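Local coordinates for intestinal fatty acid binding protein (Rattus norvegicus, PDB 1ICM) that binds long-chain fatty acids inside a ten-stranded beta-barrel, here holding myristate, and probably carries them within cells of the intestine, at residues 12-15 / 16-20; 51-54 / 55-58. All blocks are in the same frame, centred on the assembly; numbering follows the deposited sequence.

Interaction 1: 12-15 / 16-20; sequences ENYE and KFMEK. With MYR (myristic acid), chain B.
Met-18 folds its thioether over one face of the Tyr-14 ring, a Met-aromatic contact one helical turn apart. Its SD stands 4.2 Å from the centre of the Tyr-14 ring, 24° off the normal, and its CE rests above the CD2 side, 3.4 Å from Tyr-14 CD2. The bend at chi3 (-84°) turns this terminal methyl back across the ring. Backbone bonding sets the spacing: Met-18 N reaches Tyr-14 O at 2.9 Å, while Asn-13 O and Glu-15 O accept from Phe-17 N and Glu-19 N, the repeat of an alpha-helix. Tyr-14, Phe-17 and Met-18 are all buried, and the fatty-acid tail closes the group: C12 of myristate lies 3.1 Å from Tyr-14 OH, and its terminal C14 is 3.8 Å from Met-18 SD. The outer side is looser and polar. There Lys-16 NZ forms a salt bridge with Glu-19, its 2.6 Å hydrogen bond to OE1 using that oxygen's syn lone pair, and Lys-16 CB meets Asn-13 OD1 at 3.6 Å; Asn-13 ND2 bonds instead to Glu-123 O on strand 122-130. The helix is thus amphipathic: on the inside Met-18 SD and Tyr-14 with its hydroxyl meet the alkyl chain's end, while charged groups lie outside.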
loop_
_atom_site.group_PDB
_atom_site.type_symbol
_atom_site.label_atom_id
_atom_site.label_comp_id
_atom_site.label_asym_id
_atom_site.label_seq_id
_atom_site.Cartn_x
_atom_site.Cartn_y
_atom_site.Cartn_z
ATOM N N GLU A 12 12.459 2.471 0.939
ATOM C CA GLU A 12 13.496 2.427 -0.074
ATOM C C GLU A 12 12.987 3.171 -1.300
ATOM O O GLU A 12 11.893 2.858 -1.762
ATOM C CB GLU A 12 13.921 0.992 -0.435
ATOM C CG GLU A 12 14.790 0.386 0.686
ATOM C CD GLU A 12 15.369 -0.980 0.384
ATOM O OE1 GLU A 12 15.391 -1.245 -0.897
ATOM O OE2 GLU A 12 15.764 -1.743 1.247
ATOM N N ASN A 13 13.729 4.202 -1.718
ATOM C CA ASN A 13 13.366 5.020 -2.871
ATOM C C ASN A 13 11.981 5.596 -2.842
ATOM O O ASN A 13 11.380 5.867 -3.886
ATOM C CB ASN A 13 13.502 4.131 -4.108
ATOM C CG ASN A 13 13.884 4.893 -5.357
ATOM O OD1 ASN A 13 14.722 5.824 -5.339
ATOM N ND2 ASN A 13 13.243 4.473 -6.451
ATOM N N TYR A 14 11.396 5.807 -1.646
ATOM C CA TYR A 14 10.049 6.306 -1.555
ATOM C C TYR A 14 9.865 7.753 -2.038
ATOM O O TYR A 14 8.844 8.140 -2.638
ATOM C CB TYR A 14 9.591 6.027 -0.096
ATOM C CG TYR A 14 8.113 6.196 0.095
ATOM C CD1 TYR A 14 7.207 5.668 -0.827
ATOM C CD2 TYR A 14 7.582 6.875 1.189
ATOM C CE1 TYR A 14 5.822 5.779 -0.678
ATOM C CE2 TYR A 14 6.204 6.983 1.363
ATOM C CZ TYR A 14 5.305 6.453 0.435
ATOM O OH TYR A 14 3.940 6.551 0.633
ATOM N N GLU A 15 10.835 8.605 -1.763
ATOM C CA GLU A 15 10.622 9.963 -2.231
ATOM C C GLU A 15 10.619 10.078 -3.740
ATOM O O GLU A 15 9.805 10.818 -4.243
ATOM C CB GLU A 15 11.615 11.002 -1.659
ATOM C CG GLU A 15 11.319 11.368 -0.180
ATOM C CD GLU A 15 12.359 12.282 0.414
ATOM O OE1 GLU A 15 12.837 13.207 -0.218
ATOM O OE2 GLU A 15 12.706 11.959 1.650
ATOM N N LYS A 16 11.509 9.366 -4.447
ATOM C CA LYS A 16 11.555 9.409 -5.907
ATOM C C LYS A 16 10.241 8.858 -6.440
ATOM O O LYS A 16 9.656 9.352 -7.407
ATOM C CB LYS A 16 12.702 8.572 -6.435
ATOM C CG LYS A 16 13.971 9.373 -6.677
ATOM C CD LYS A 16 13.844 10.393 -7.814
ATOM C CE LYS A 16 14.962 11.434 -7.897
ATOM N NZ LYS A 16 14.585 12.713 -8.536
ATOM N N PHE A 17 9.733 7.822 -5.780
ATOM C CA PHE A 17 8.468 7.249 -6.217
ATOM C C PHE A 17 7.346 8.269 -6.090
ATOM O O PHE A 17 6.497 8.446 -6.981
ATOM C CB PHE A 17 8.172 5.944 -5.426
ATOM C CG PHE A 17 6.804 5.391 -5.737
ATOM C CD1 PHE A 17 5.658 5.830 -5.080
ATOM C CD2 PHE A 17 6.664 4.431 -6.738
ATOM C CE1 PHE A 17 4.400 5.318 -5.382
ATOM C CE2 PHE A 17 5.414 3.920 -7.084
ATOM C CZ PHE A 17 4.284 4.378 -6.414
ATOM N N MET A 18 7.335 8.992 -4.941
ATOM C CA MET A 18 6.284 9.994 -4.769
ATOM C C MET A 18 6.415 11.156 -5.762
ATOM O O MET A 18 5.415 11.693 -6.216
ATOM C CB MET A 18 6.327 10.584 -3.348
ATOM C CG MET A 18 5.791 9.564 -2.358
ATOM S SD MET A 18 5.534 10.245 -0.685
ATOM C CE MET A 18 7.211 10.071 -0.052
ATOM N N GLU A 19 7.642 11.516 -6.102
ATOM C CA GLU A 19 7.878 12.591 -7.084
ATOM C C GLU A 19 7.239 12.224 -8.426
ATOM O O GLU A 19 6.569 13.023 -9.066
ATOM C CB GLU A 19 9.388 12.777 -7.288
ATOM C CG GLU A 19 9.812 13.811 -8.339
ATOM C CD GLU A 19 11.309 14.069 -8.266
ATOM O OE1 GLU A 19 12.019 13.150 -8.890
ATOM O OE2 GLU A 19 11.825 15.002 -7.674
ATOM N N LYS A 20 7.414 10.973 -8.856
ATOM C CA LYS A 20 6.835 10.481 -10.103
ATOM C C LYS A 20 5.315 10.541 -10.176
ATOM O O LYS A 20 4.707 10.791 -11.223
ATOM C CB LYS A 20 7.310 9.046 -10.324
ATOM C CG LYS A 20 7.341 8.577 -11.771
ATOM C CD LYS A 20 8.490 9.109 -12.612
ATOM C CE LYS A 20 8.358 8.682 -14.072
ATOM N NZ LYS A 20 9.527 9.098 -14.853
HETATM C C1 MYR B . -4.766 -1.895 0.799
HETATM O O1 MYR B . -4.323 -1.566 1.966
HETATM O O2 MYR B . -4.727 -3.040 0.428
HETATM C C2 MYR B . -5.340 -0.751 -0.031
HETATM C C3 MYR B . -4.612 -0.480 -1.334
HETATM C C4 MYR B . -3.161 -0.042 -1.170
HETATM C C5 MYR B . -2.444 0.301 -2.476
HETATM C C6 MYR B . -1.163 1.090 -2.196
HETATM C C7 MYR B . -0.794 2.138 -3.236
HETATM C C8 MYR B . -0.343 3.424 -2.548
HETATM C C9 MYR B . 0.918 3.990 -3.159
HETATM C C10 MYR B . 1.686 4.910 -2.226
HETATM C C11 MYR B . 1.332 6.362 -2.476
HETATM C C12 MYR B . 1.762 7.352 -1.407
HETATM C C13 MYR B . 1.237 8.735 -1.754
HETATM C C14 MYR B . 1.780 9.865 -0.897
#

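Interaction 2: 51-54 / 55-58; sequences ESSN and FRNI
Arg-56 holds Glu-51 side-on through two nitrogens that converge on a single oxygen: NE and NH2 of Arg-56 each lie 3.1 Å from Glu-51 OE2. Both come from the same face of the carboxylate, NH2 on the syn side and NE from higher above, and the two planes are turned 61° apart, so this is not a coplanar, two-oxygen salt bridge. Over the centre of the guanidinium sits Ile-58 CD1, 3.5 Å above its plane, an apolar lid on one face. With CG anti to its backbone N (chi1 174°) and the chain extended beyond it, Glu-51 stands out from the sheet beside Ile-58 and carries its carboxylate to the arginine. Behind them the backbone holds the hairpin's two arms in register: Glu-51 N to Ile-58 O (2.8 Å) and Ile-58 N to Glu-51 O make an antiparallel hydrogen-bonded pair, and Ser-53 N binds Arg-56 O at 2.8 Å. At the turn, Ser-53 OG accepts from Phe-55 N at 3.1 Å and, weakly, from Arg-56 N. Farther out, Tyr-70 OH bonds Glu-51 OE1 and Ser-71 O takes Arg-56 NH2. Replacing Glu-51 with an alanine would probably leave the Arg-56 charge without its mate and Tyr-70 without its carboxylate partner. The opposed charges and these outer bonds together imply a polar clasp between the hairpin end and residues 70-71.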
loop_
_atom_site.group_PDB
_atom_site.type_symbol
_atom_site.label_atom_id
_atom_site.label_comp_id
_atom_site.label_asym_id
_atom_site.label_seq_id
_atom_site.Cartn_x
_atom_site.Cartn_y
_atom_site.Cartn_z
ATOM N N GLU A 51 -6.056 1.338 8.204
ATOM C CA GLU A 51 -4.899 2.132 7.922
ATOM C C GLU A 51 -4.924 3.334 8.844
ATOM O O GLU A 51 -5.959 4.027 8.922
ATOM C CB GLU A 51 -5.024 2.523 6.425
ATOM C CG GLU A 51 -3.939 3.506 5.938
ATOM C CD GLU A 51 -4.179 3.902 4.505
ATOM O OE1 GLU A 51 -4.580 3.122 3.649
ATOM O OE2 GLU A 51 -3.924 5.168 4.277
ATOM N N SER A 52 -3.800 3.560 9.518
ATOM C CA SER A 52 -3.737 4.696 10.434
ATOM C C SER A 52 -2.423 5.414 10.210
ATOM O O SER A 52 -1.338 4.805 10.207
ATOM C CB SER A 52 -3.868 4.167 11.860
ATOM O OG SER A 52 -3.706 5.186 12.811
ATOM N N SER A 53 -2.513 6.737 9.985
ATOM C CA SER A 53 -1.272 7.476 9.756
ATOM C C SER A 53 -1.438 8.921 10.212
ATOM O O SER A 53 -2.540 9.282 10.634
ATOM C CB SER A 53 -0.872 7.492 8.279
ATOM O OG SER A 53 -1.807 8.280 7.551
ATOM N N ASN A 54 -0.369 9.713 10.035
ATOM C CA ASN A 54 -0.468 11.125 10.408
ATOM C C ASN A 54 -1.519 11.830 9.572
ATOM O O ASN A 54 -2.085 12.833 10.007
ATOM C CB ASN A 54 0.835 11.919 10.331
ATOM C CG ASN A 54 1.912 11.521 11.303
ATOM O OD1 ASN A 54 1.619 11.019 12.390
ATOM N ND2 ASN A 54 3.170 11.717 10.906
ATOM N N PHE A 55 -1.803 11.303 8.374
ATOM C CA PHE A 55 -2.787 11.885 7.461
ATOM C C PHE A 55 -4.234 11.529 7.711
ATOM O O PHE A 55 -5.146 12.349 7.563
ATOM C CB PHE A 55 -2.502 11.467 5.993
ATOM C CG PHE A 55 -1.145 11.864 5.490
ATOM C CD1 PHE A 55 -0.897 13.184 5.114
ATOM C CD2 PHE A 55 -0.093 10.964 5.359
ATOM C CE1 PHE A 55 0.346 13.598 4.641
ATOM C CE2 PHE A 55 1.162 11.356 4.892
ATOM C CZ PHE A 55 1.391 12.682 4.530
ATOM N N ARG A 56 -4.504 10.291 8.102
ATOM C CA ARG A 56 -5.892 9.905 8.294
ATOM C C ARG A 56 -5.976 8.525 8.942
ATOM O O ARG A 56 -4.977 7.859 9.204
ATOM C CB ARG A 56 -6.602 9.789 6.938
ATOM C CG ARG A 56 -5.795 8.956 5.931
ATOM C CD ARG A 56 -6.482 8.675 4.604
ATOM N NE ARG A 56 -5.757 7.674 3.786
ATOM C CZ ARG A 56 -6.105 7.333 2.537
ATOM N NH1 ARG A 56 -7.144 7.905 1.931
ATOM N NH2 ARG A 56 -5.402 6.407 1.867
ATOM N N ASN A 57 -7.201 8.111 9.120
ATOM C CA ASN A 57 -7.487 6.820 9.721
ATOM C C ASN A 57 -8.708 6.286 9.018
ATOM O O ASN A 57 -9.806 6.791 9.208
ATOM C CB ASN A 57 -7.814 6.964 11.226
ATOM C CG ASN A 57 -6.565 7.321 11.990
ATOM O OD1 ASN A 57 -6.290 8.498 12.273
ATOM N ND2 ASN A 57 -5.792 6.315 12.345
ATOM N N ILE A 58 -8.527 5.234 8.221
ATOM C CA ILE A 58 -9.658 4.687 7.505
ATOM C C ILE A 58 -9.551 3.179 7.385
ATOM O O ILE A 58 -8.463 2.614 7.519
ATOM C CB ILE A 58 -9.611 5.198 6.071
ATOM C CG1 ILE A 58 -8.298 4.799 5.401
ATOM C CG2 ILE A 58 -9.655 6.718 6.102
ATOM C CD1 ILE A 58 -8.306 4.911 3.873
#

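In the fold
Interaction 1 comes first along the chain, at the start of helix 14-21 just after strand 4-12; interaction 2 follows at the turn joining strands 46-52 and 57-63. Their centres are 20 Å apart and their nearest atoms about 7 Å apart, without touching. One lies on a helix and the other on a hairpin of the antiparallel sheet, whose order sets strand 37-43 between strands 4-12 and 46-52. The bound myristate relates both to one cavity: interaction 1 touches its tail, the side chain of Glu-51 in interaction 2 lies about 5 Å from the ligand, near its carboxylate end, and that carboxylate bonds Arg-106. This is the helix-capped barrel of the fatty-acid binding proteins.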